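Local coordinates for protein polyketide synthase PksR (Bacillus subtilis, PDB 4U3V) that takes part in intermediate steps of bacillaene antibiotic synthesis, this piece being the double-hotdog enoyl-isomerase domain of a trans-acyltransferase polyketide synthase, at residues Glu143-Lys146 with His147-Lys151; His199-Thr202 with Val203-Met207; Ser217-Gln221 with Phe222-Gly226. All blocks are in the same frame, centred on the assembly; numbering follows the deposited sequence.

Three short-range contacts, met in series along the chain with none nested or crossing, illustrate how local turns join the elements of a double hotdog. Contact 1 closes the turn from the short helix 142-147 into strand 150-151, against strand 174-180. After strand 183-190, contact 2 shapes the entry to helix 205-219, beside helix 56-69. Contact 3 lies at the other end of helix 205-219, where the chain turns away towards strand 230-239. The centres of contacts 2 and 3 are about 28 Å apart, on opposite sides of the chain's centre. Contacts 1 and 3 do not touch, but R179 connects them to one strand, bonding with T150 in one and E220 in the other.

Contact 1: residues Glu143-Lys146 with His147-Lys151; sequences ENVK and HSLTK
L149 lays its isobutyl group beside the side chain of V145, the two pointing the same way, with L149 CD1 3.9 Å from V145 CG1. The same leucine also packs against backbone, its CG lying 3.4 Å from V145 O. L250 and L185, from strands 247-257 and 183-190, extend this apolar patch on the V145 and L149 sides respectively.

The polar work is done by carbonyls at the close of helix 142-147, a good example of how a helix gives way to a strand. H147 N still makes the regular helical bond to E143 O, 3.0 Å long. V145 O is met by S148 OG at 3.1 Å and, more weakly, by S148 N at 3.3 Å. A chi1 of only 40° puts the serine hydroxyl between its own backbone N and carbonyl carbon, folded back towards that oxygen. L149 N then binds K146 O at 3.0 Å, coming from above the carbonyl plane, 60° out of it. T150 pairs with R179 through backbone hydrogen bonds as the chain enters strand 150-151.

On another side of the helix, K146 bends at chi3 (125°) and brings NZ to the syn side of the E143 carboxylate, 3.0 Å from OE2, a salt bridge spanning three residues. K146 also rests on Y178 and W248. The carbonyls of E143, V145 and K146 are thus all taken by donors three or four residues on, which keeps these polar atoms of the helix end partnered, while the carboxylate of E143 probably offsets the charge of K146, with a second ammonium, K151 NZ, nearby.

Contact 2: residues His199-Thr202 with Val203-Met207; sequences HHYT and VSPLM
Y201 OH shares OD2 of D33, on strand 31-36, with H199 ND1, both hydrogen-bonded to that one oxygen, while the near end of the same tyrosine ring lies against P205. There Y201 CD2 approaches P205 CD at 3.8 Å, and Y201 CG lies 4.0 Å from the same methylene. The two side chains cross at about a right angle, and the CD corner of the proline meets the ring obliquely. A chi1 of -76°, with CG anti to the carbonyl carbon, swings the tyrosine ring into this position. The course of the backbone separately leaves Y201 CB 3.4 Å from V203 O. That carbonyl has its own polar partner in S60 OG, while T202 N is hydrogen-bonded to E64 OE2; both S60 and E64 belong to helix 56-69, on which the Y201 ring also rests.

The turn leads into helix 205-219, the long helix that the sheet of the second hotdog wraps around. In the double-hotdog fold two such units stand side by side, and here the bonds from Y201, H199 and T202 reach over to elements of the first.

S204 occupies the N-cap of the helix. Its OG, anti to the backbone N (chi1 -178°), accepts a bond from L206 N at 3.0 Å, bent to 144° at the hydrogen. S204 O takes M207 N at 2.8 Å, starting the backbone bonding of the helix. P205, which has no amide hydrogen to offer, takes the first helical position. V203, just before the cap, packs on L276, and M207 meets L276, Y278, I188 and L190.

Contact 3: residues Ser217-Gln221 with Phe222-Gly226; sequences SFLEQ and FDMTG
F222 directs the edge of its ring at the face of F218, an offset edge-to-face pair formed where a type I beta turn, L219 to F222, leads the chain off helix 205-219. The planes stand 73° apart with centroids separated by 5.5 Å, and the closest approach is F218 CZ to F222 CE2 at 3.7 Å. Inward, F218 lies on I184 of strand 183-190, so the aromatic pair connects the end of the long hotdog helix to the sheet beside it.

This is the dense side of the contact. Q221 covers a face of the F222 ring: its CG sits over the centre, 3.5 Å from the centroid, in a CH-pi contact. Beyond CG the glutamine runs extended, and its amide stacks on the same ring with the planes only 13° apart. The chi1 of 77°, which sets CG between backbone N and carbonyl carbon, brings the chain over the ring. Behind the aromatic group, F222 N closes the turn on L219 O with a bond of 2.9 Å.

Towards the exposed M224 the fit is looser: buried L219 reaches it with CD2, 4.1 Å from M224 SD, and the same L219 CD2 lies 4.2 Å from F222 CD2, contacts wider than those between the rings. D223 to G226 are exposed, and D223 and T225, either side of M224 in sequence, are poorly ordered. E220, within the turn and at the surface, forms a salt bridge with R179 of strand 174-180.

The glutamine amide also makes hydrogen bonds: Q221 NE2 is bonded to D180 O, and Q221 NE2 donates to F218 O at 3.0 Å, that oxygen lying close to the plane of the amide.

Contact 1: residues Glu143-Lys146 with His147-Lys151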
ATOM      1  N   GLU A 143       5.763  -2.298  23.005  1.00 42.81           N
ATOM      2  CA  GLU A 143       6.685  -1.701  23.964  1.00 51.60           C
ATOM      3  C   GLU A 143       8.022  -2.442  23.961  1.00 35.17           C
ATOM      4  O   GLU A 143       9.080  -1.829  24.018  1.00 51.40           O
ATOM      5  CB  GLU A 143       6.061  -1.703  25.365  1.00 56.14           C
ATOM      6  CG  GLU A 143       5.037  -0.598  25.579  1.00 61.65           C
ATOM      7  CD  GLU A 143       5.580   0.777  25.210  1.00 74.83           C
ATOM      8  OE1 GLU A 143       6.737   1.104  25.583  1.00 58.31           O
ATOM      9  OE2 GLU A 143       4.851   1.535  24.533  1.00 82.23           O
ATOM     10  N   ASN A 144       7.955  -3.761  23.867  1.00 39.54           N
ATOM     11  CA  ASN A 144       9.127  -4.604  23.770  1.00 41.07           C
ATOM     12  C   ASN A 144       9.959  -4.271  22.537  1.00 49.85           C
ATOM     13  O   ASN A 144      11.142  -3.946  22.630  1.00 46.13           O
ATOM     14  CB  ASN A 144       8.678  -6.047  23.661  1.00 51.94           C
ATOM     15  CG  ASN A 144       9.506  -6.962  24.500  1.00 62.15           C
ATOM     16  OD1 ASN A 144      10.587  -7.385  24.093  1.00 81.52           O
ATOM     17  ND2 ASN A 144       9.032  -7.236  25.708  1.00 56.83           N
ATOM     18  N   VAL A 145       9.316  -4.326  21.376  1.00 46.37           N
ATOM     19  CA  VAL A 145       9.980  -3.965  20.130  1.00 40.78           C
ATOM     20  C   VAL A 145      10.602  -2.561  20.194  1.00 33.33           C
ATOM     21  O   VAL A 145      11.750  -2.363  19.815  1.00 42.23           O
ATOM     22  CB  VAL A 145       9.019  -4.128  18.921  1.00 45.18           C
ATOM     23  CG1 VAL A 145       9.711  -3.691  17.638  1.00 44.48           C
ATOM     24  CG2 VAL A 145       8.565  -5.573  18.802  1.00 42.67           C
ATOM     25  N   LYS A 146       9.824  -1.584  20.643  1.00 38.75           N
ATOM     26  CA  LYS A 146      10.224  -0.194  20.782  1.00 39.67           C
ATOM     27  C   LYS A 146      11.503   0.004  21.598  1.00 50.62           C
ATOM     28  O   LYS A 146      12.369   0.816  21.257  1.00 40.08           O
ATOM     29  CB  LYS A 146       9.074   0.517  21.484  1.00 41.09           C
ATOM     30  CG  LYS A 146       8.984   2.011  21.315  1.00 47.93           C
ATOM     31  CD  LYS A 146       7.530   2.405  21.494  1.00 51.18           C
ATOM     32  CE  LYS A 146       7.358   3.456  22.573  1.00 61.36           C
ATOM     33  NZ  LYS A 146       5.911   3.755  22.778  1.00 61.70           N
ATOM     34  N   HIS A 147      11.574  -0.685  22.732  1.00 53.40           N
ATOM     35  CA  HIS A 147      12.714  -0.578  23.648  1.00 50.42           C
ATOM     36  C   HIS A 147      14.054  -0.750  22.970  1.00 49.80           C
ATOM     37  O   HIS A 147      15.003  -0.027  23.278  1.00 41.83           O
ATOM     38  CB  HIS A 147      12.515  -1.578  24.797  1.00 53.93           C
ATOM     39  CG  HIS A 147      13.694  -1.701  25.727  1.00 55.55           C
ATOM     40  ND1 HIS A 147      14.043  -0.726  26.591  1.00 63.79           N
ATOM     41  CD2 HIS A 147      14.575  -2.760  25.947  1.00 52.79           C
ATOM     42  CE1 HIS A 147      15.120  -1.124  27.302  1.00 60.07           C
ATOM     43  NE2 HIS A 147      15.434  -2.375  26.918  1.00 58.01           N
ATOM     44  N   SER A 148      14.141  -1.661  21.994  1.00 42.82           N
ATOM     45  CA  SER A 148      15.417  -1.947  21.323  1.00 44.45           C
ATOM     46  C   SER A 148      15.755  -1.042  20.121  1.00 45.38           C
ATOM     47  O   SER A 148      16.874  -1.075  19.603  1.00 45.64           O
ATOM     48  CB  SER A 148      15.532  -3.429  20.938  1.00 50.96           C
ATOM     49  OG  SER A 148      14.304  -3.929  20.447  1.00 64.74           O
ATOM     50  N   LEU A 149      14.816  -0.183  19.741  1.00 41.23           N
ATOM     51  CA  LEU A 149      14.980   0.705  18.583  1.00 36.29           C
ATOM     52  C   LEU A 149      15.258   2.134  19.025  1.00 34.25           C
ATOM     53  O   LEU A 149      15.110   2.462  20.199  1.00 40.05           O
ATOM     54  CB  LEU A 149      13.707   0.650  17.688  1.00 28.25           C
ATOM     55  CG  LEU A 149      13.326  -0.774  17.282  1.00 29.15           C
ATOM     56  CD1 LEU A 149      12.001  -0.769  16.539  1.00 34.60           C
ATOM     57  CD2 LEU A 149      14.420  -1.357  16.396  1.00 33.12           C
ATOM     58  N   THR A 150      15.739   2.965  18.105  1.00 34.73           N
ATOM     59  CA  THR A 150      16.011   4.368  18.381  1.00 33.49           C
ATOM     60  C   THR A 150      14.840   5.212  17.899  1.00 41.86           C
ATOM     61  O   THR A 150      14.514   5.217  16.703  1.00 31.84           O
ATOM     62  CB  THR A 150      17.302   4.843  17.676  1.00 41.56           C
ATOM     63  OG1 THR A 150      18.415   4.057  18.116  1.00 40.74           O
ATOM     64  CG2 THR A 150      17.581   6.308  17.966  1.00 46.70           C
ATOM     65  N   LYS A 151      14.229   5.951  18.820  1.00 33.66           N
ATOM     66  CA  LYS A 151      13.200   6.936  18.449  1.00 33.35           C
ATOM     67  C   LYS A 151      13.754   8.049  17.571  1.00 32.93           C
ATOM     68  O   LYS A 151      14.827   8.606  17.829  1.00 34.87           O
ATOM     69  CB  LYS A 151      12.541   7.538  19.696  1.00 35.76           C
ATOM     70  CG  LYS A 151      11.410   8.495  19.371  1.00 39.80           C
ATOM     71  CD  LYS A 151      10.782   9.058  20.644  1.00 52.91           C
ATOM     72  CE  LYS A 151       9.470   9.759  20.348  1.00 53.73           C
ATOM     73  NZ  LYS A 151       8.537   8.816  19.683  1.00 57.49           N
TER

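Contact 2: residues His199-Thr202 with Val203-Met207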
ATOM      1  N   HIS A 199     -13.693   7.778  -1.680  1.00 41.84           N
ATOM      2  CA  HIS A 199     -13.055   6.496  -1.897  1.00 34.35           C
ATOM      3  C   HIS A 199     -13.162   5.579  -0.713  1.00 34.87           C
ATOM      4  O   HIS A 199     -12.405   5.714   0.248  1.00 41.04           O
ATOM      5  CB  HIS A 199     -11.586   6.703  -2.246  1.00 31.22           C
ATOM      6  CG  HIS A 199     -11.374   7.594  -3.450  1.00 35.96           C
ATOM      7  ND1 HIS A 199     -11.526   7.151  -4.720  1.00 33.65           N
ATOM      8  CD2 HIS A 199     -11.180   8.976  -3.535  1.00 33.09           C
ATOM      9  CE1 HIS A 199     -11.400   8.198  -5.570  1.00 32.30           C
ATOM     10  NE2 HIS A 199     -11.142   9.298  -4.845  1.00 32.50           N
ATOM     11  N   HIS A 200     -14.083   4.623  -0.798  1.00 30.93           N
ATOM     12  CA  HIS A 200     -14.416   3.763   0.333  1.00 31.32           C
ATOM     13  C   HIS A 200     -13.757   2.442   0.076  1.00 30.29           C
ATOM     14  O   HIS A 200     -14.104   1.756  -0.883  1.00 34.46           O
ATOM     15  CB  HIS A 200     -15.939   3.546   0.387  1.00 37.09           C
ATOM     16  CG  HIS A 200     -16.737   4.821   0.580  1.00 46.42           C
ATOM     17  ND1 HIS A 200     -16.885   5.406   1.786  1.00 59.95           N
ATOM     18  CD2 HIS A 200     -17.365   5.665  -0.348  1.00 52.30           C
ATOM     19  CE1 HIS A 200     -17.589   6.554   1.645  1.00 52.85           C
ATOM     20  NE2 HIS A 200     -17.892   6.704   0.343  1.00 51.47           N
ATOM     21  N   TYR A 201     -12.767   2.093   0.885  1.00 26.75           N
ATOM     22  CA  TYR A 201     -12.064   0.822   0.731  1.00 27.47           C
ATOM     23  C   TYR A 201     -11.988   0.094   2.061  1.00 27.98           C
ATOM     24  O   TYR A 201     -11.792   0.738   3.102  1.00 31.04           O
ATOM     25  CB  TYR A 201     -10.606   1.079   0.296  1.00 27.94           C
ATOM     26  CG  TYR A 201     -10.485   1.453  -1.163  1.00 26.76           C
ATOM     27  CD1 TYR A 201     -10.516   0.470  -2.137  1.00 28.52           C
ATOM     28  CD2 TYR A 201     -10.407   2.785  -1.557  1.00 27.53           C
ATOM     29  CE1 TYR A 201     -10.417   0.791  -3.494  1.00 30.78           C
ATOM     30  CE2 TYR A 201     -10.383   3.132  -2.918  1.00 27.70           C
ATOM     31  CZ  TYR A 201     -10.325   2.127  -3.869  1.00 28.66           C
ATOM     32  OH  TYR A 201     -10.303   2.420  -5.226  1.00 33.16           O
ATOM     33  N   THR A 202     -12.107  -1.230   2.021  1.00 31.82           N
ATOM     34  CA  THR A 202     -12.008  -2.052   3.248  1.00 33.39           C
ATOM     35  C   THR A 202     -10.609  -1.935   3.842  1.00 32.78           C
ATOM     36  O   THR A 202     -10.453  -1.685   5.042  1.00 33.81           O
ATOM     37  CB  THR A 202     -12.280  -3.527   2.951  1.00 35.81           C
ATOM     38  OG1 THR A 202     -13.622  -3.671   2.480  1.00 43.56           O
ATOM     39  CG2 THR A 202     -12.044  -4.396   4.208  1.00 38.43           C
ATOM     40  N   VAL A 203      -9.605  -2.007   2.964  1.00 29.38           N
ATOM     41  CA  VAL A 203      -8.227  -1.755   3.347  1.00 26.21           C
ATOM     42  C   VAL A 203      -7.760  -0.467   2.676  1.00 26.35           C
ATOM     43  O   VAL A 203      -7.729  -0.386   1.451  1.00 27.76           O
ATOM     44  CB  VAL A 203      -7.335  -2.956   2.952  1.00 31.83           C
ATOM     45  CG1 VAL A 203      -5.864  -2.634   3.141  1.00 35.58           C
ATOM     46  CG2 VAL A 203      -7.732  -4.201   3.743  1.00 33.31           C
ATOM     47  N   SER A 204      -7.568   0.573   3.480  1.00 29.10           N
ATOM     48  CA  SER A 204      -7.314   1.900   2.916  1.00 28.76           C
ATOM     49  C   SER A 204      -6.001   1.875   2.139  1.00 28.30           C
ATOM     50  O   SER A 204      -4.994   1.382   2.666  1.00 28.70           O
ATOM     51  CB  SER A 204      -7.162   2.901   4.039  1.00 28.70           C
ATOM     52  OG  SER A 204      -6.961   4.214   3.522  1.00 31.57           O
ATOM     53  N   PRO A 205      -5.954   2.552   0.988  1.00 27.08           N
ATOM     54  CA  PRO A 205      -4.648   2.807   0.356  1.00 24.95           C
ATOM     55  C   PRO A 205      -3.747   3.612   1.255  1.00 23.13           C
ATOM     56  O   PRO A 205      -2.518   3.539   1.117  1.00 26.65           O
ATOM     57  CB  PRO A 205      -4.984   3.622  -0.899  1.00 28.58           C
ATOM     58  CG  PRO A 205      -6.430   3.902  -0.844  1.00 32.59           C
ATOM     59  CD  PRO A 205      -7.088   3.053   0.193  1.00 29.79           C
ATOM     60  N   LEU A 206      -4.318   4.371   2.194  1.00 27.53           N
ATOM     61  CA  LEU A 206      -3.441   5.077   3.128  1.00 28.04           C
ATOM     62  C   LEU A 206      -2.663   4.131   4.025  1.00 24.82           C
ATOM     63  O   LEU A 206      -1.574   4.497   4.468  1.00 28.20           O
ATOM     64  CB  LEU A 206      -4.186   6.109   3.992  1.00 30.93           C
ATOM     65  CG  LEU A 206      -4.933   7.214   3.219  1.00 37.25           C
ATOM     66  CD1 LEU A 206      -5.635   8.148   4.204  1.00 34.04           C
ATOM     67  CD2 LEU A 206      -3.998   7.991   2.304  1.00 39.66           C
ATOM     68  N   MET A 207      -3.154   2.907   4.211  1.00 25.02           N
ATOM     69  CA  MET A 207      -2.432   1.938   5.066  1.00 27.57           C
ATOM     70  C   MET A 207      -1.185   1.461   4.319  1.00 25.53           C
ATOM     71  O   MET A 207      -0.019   1.596   4.781  1.00 25.38           O
ATOM     72  CB  MET A 207      -3.352   0.746   5.348  1.00 30.15           C
ATOM     73  CG  MET A 207      -2.656  -0.446   5.979  1.00 35.36           C
ATOM     74  SD  MET A 207      -2.395  -0.029   7.708  1.00 39.97           S
ATOM     75  CE  MET A 207      -4.036  -0.509   8.258  1.00 37.25           C
TER

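Contact 3: residues Ser217-Gln221 with Phe222-Gly226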
ATOM      1  N   SER A 217      11.691   6.233   5.395  1.00 30.16           N
ATOM      2  CA  SER A 217      12.314   6.676   6.640  1.00 27.57           C
ATOM      3  C   SER A 217      13.391   5.704   7.144  1.00 25.15           C
ATOM      4  O   SER A 217      14.468   6.111   7.574  1.00 28.95           O
ATOM      5  CB  SER A 217      11.233   6.842   7.739  1.00 30.25           C
ATOM      6  OG  SER A 217      10.263   7.819   7.360  1.00 39.35           O
ATOM      7  N   PHE A 218      13.124   4.418   6.977  1.00 25.89           N
ATOM      8  CA  PHE A 218      14.135   3.383   7.264  1.00 26.11           C
ATOM      9  C   PHE A 218      15.374   3.598   6.393  1.00 25.10           C
ATOM     10  O   PHE A 218      16.503   3.568   6.886  1.00 25.90           O
ATOM     11  CB  PHE A 218      13.543   1.983   7.028  1.00 25.45           C
ATOM     12  CG  PHE A 218      14.575   0.871   7.023  1.00 25.60           C
ATOM     13  CD1 PHE A 218      15.156   0.442   8.214  1.00 26.76           C
ATOM     14  CD2 PHE A 218      14.986   0.271   5.846  1.00 25.43           C
ATOM     15  CE1 PHE A 218      16.160  -0.519   8.220  1.00 24.59           C
ATOM     16  CE2 PHE A 218      15.991  -0.695   5.837  1.00 23.27           C
ATOM     17  CZ  PHE A 218      16.595  -1.090   7.020  1.00 24.67           C
ATOM     18  N   LEU A 219      15.160   3.784   5.087  1.00 24.27           N
ATOM     19  CA  LEU A 219      16.281   3.836   4.127  1.00 24.66           C
ATOM     20  C   LEU A 219      17.102   5.121   4.277  1.00 28.94           C
ATOM     21  O   LEU A 219      18.212   5.194   3.796  1.00 29.76           O
ATOM     22  CB  LEU A 219      15.749   3.721   2.684  1.00 23.23           C
ATOM     23  CG  LEU A 219      15.199   2.298   2.427  1.00 21.83           C
ATOM     24  CD1 LEU A 219      14.340   2.216   1.188  1.00 28.18           C
ATOM     25  CD2 LEU A 219      16.289   1.229   2.392  1.00 24.55           C
ATOM     26  N   GLU A 220      16.521   6.109   4.939  1.00 30.03           N
ATOM     27  CA  GLU A 220      17.104   7.444   5.063  1.00 31.01           C
ATOM     28  C   GLU A 220      18.429   7.346   5.788  1.00 32.53           C
ATOM     29  O   GLU A 220      19.289   8.215   5.646  1.00 35.18           O
ATOM     30  CB  GLU A 220      16.134   8.323   5.860  1.00 34.48           C
ATOM     31  CG  GLU A 220      16.514   9.794   6.009  1.00 45.95           C
ATOM     32  CD  GLU A 220      17.342  10.089   7.261  1.00 60.76           C
ATOM     33  OE1 GLU A 220      17.297   9.296   8.235  1.00 52.80           O
ATOM     34  OE2 GLU A 220      18.052  11.125   7.272  1.00 59.79           O
ATOM     35  N   GLN A 221      18.577   6.295   6.596  1.00 31.06           N
ATOM     36  CA  GLN A 221      19.776   6.113   7.408  1.00 29.07           C
ATOM     37  C   GLN A 221      20.968   5.766   6.552  1.00 32.72           C
ATOM     38  O   GLN A 221      22.117   5.926   6.993  1.00 36.98           O
ATOM     39  CB  GLN A 221      19.572   5.052   8.485  1.00 28.40           C
ATOM     40  CG  GLN A 221      19.629   3.620   7.971  1.00 27.02           C
ATOM     41  CD  GLN A 221      19.255   2.622   9.045  1.00 27.57           C
ATOM     42  OE1 GLN A 221      20.032   2.371   9.966  1.00 31.14           O
ATOM     43  NE2 GLN A 221      18.010   2.193   9.039  1.00 26.17           N
ATOM     44  N   PHE A 222      20.723   5.350   5.305  1.00 29.63           N
ATOM     45  CA  PHE A 222      21.803   4.828   4.479  1.00 31.41           C
ATOM     46  C   PHE A 222      22.252   5.899   3.495  1.00 34.85           C
ATOM     47  O   PHE A 222      21.576   6.932   3.344  1.00 38.99           O
ATOM     48  CB  PHE A 222      21.394   3.537   3.744  1.00 30.14           C
ATOM     49  CG  PHE A 222      21.018   2.409   4.671  1.00 28.16           C
ATOM     50  CD1 PHE A 222      21.975   1.791   5.477  1.00 32.60           C
ATOM     51  CD2 PHE A 222      19.688   1.972   4.755  1.00 28.09           C
ATOM     52  CE1 PHE A 222      21.615   0.794   6.383  1.00 32.31           C
ATOM     53  CE2 PHE A 222      19.337   0.967   5.633  1.00 28.22           C
ATOM     54  CZ  PHE A 222      20.299   0.363   6.440  1.00 30.45           C
ATOM     55  N   ASP A 223      23.435   5.687   2.921  1.00 43.57           N
ATOM     56  CA  ASP A 223      23.953   6.541   1.852  1.00 59.84           C
ATOM     57  C   ASP A 223      23.511   5.976   0.520  1.00 62.08           C
ATOM     58  O   ASP A 223      24.264   5.268  -0.155  1.00 58.36           O
ATOM     59  CB  ASP A 223      25.482   6.603   1.889  1.00 77.75           C
ATOM     60  CG  ASP A 223      26.013   7.174   3.187  1.00 94.63           C
ATOM     61  OD1 ASP A 223      25.255   7.890   3.882  1.00103.97           O
ATOM     62  OD2 ASP A 223      27.194   6.909   3.507  1.00103.55           O
ATOM     63  N   MET A 224      22.242   6.196   0.214  1.00 49.19           N
ATOM     64  CA  MET A 224      21.697   5.839  -1.080  1.00 58.84           C
ATOM     65  C   MET A 224      21.193   7.128  -1.685  1.00 68.29           C
ATOM     66  O   MET A 224      20.193   7.696  -1.241  1.00 76.47           O
ATOM     67  CB  MET A 224      20.551   4.845  -0.916  1.00 50.93           C
ATOM     68  CG  MET A 224      20.989   3.464  -0.444  1.00 53.73           C
ATOM     69  SD  MET A 224      19.680   2.613   0.462  1.00 59.45           S
ATOM     70  CE  MET A 224      20.330   0.951   0.503  1.00 52.39           C
ATOM     71  N   THR A 225      21.981   7.668  -2.597  1.00 76.39           N
ATOM     72  CA  THR A 225      21.670   8.951  -3.167  1.00 85.78           C
ATOM     73  C   THR A 225      20.946   8.699  -4.479  1.00 87.12           C
ATOM     74  O   THR A 225      21.489   8.052  -5.379  1.00101.00           O
ATOM     75  CB  THR A 225      22.946   9.796  -3.346  1.00 83.10           C
ATOM     76  OG1 THR A 225      22.593  11.132  -3.720  1.00 96.98           O
ATOM     77  CG2 THR A 225      23.884   9.172  -4.384  1.00 77.57           C
ATOM     78  N   GLY A 226      19.664   9.048  -4.510  1.00 72.11           N
ATOM     79  CA  GLY A 226      18.766   8.533  -5.540  1.00 74.02           C
ATOM     80  C   GLY A 226      17.613   7.744  -4.955  1.00 58.61           C
ATOM     81  O   GLY A 226      17.763   7.056  -3.946  1.00 77.42           O
TER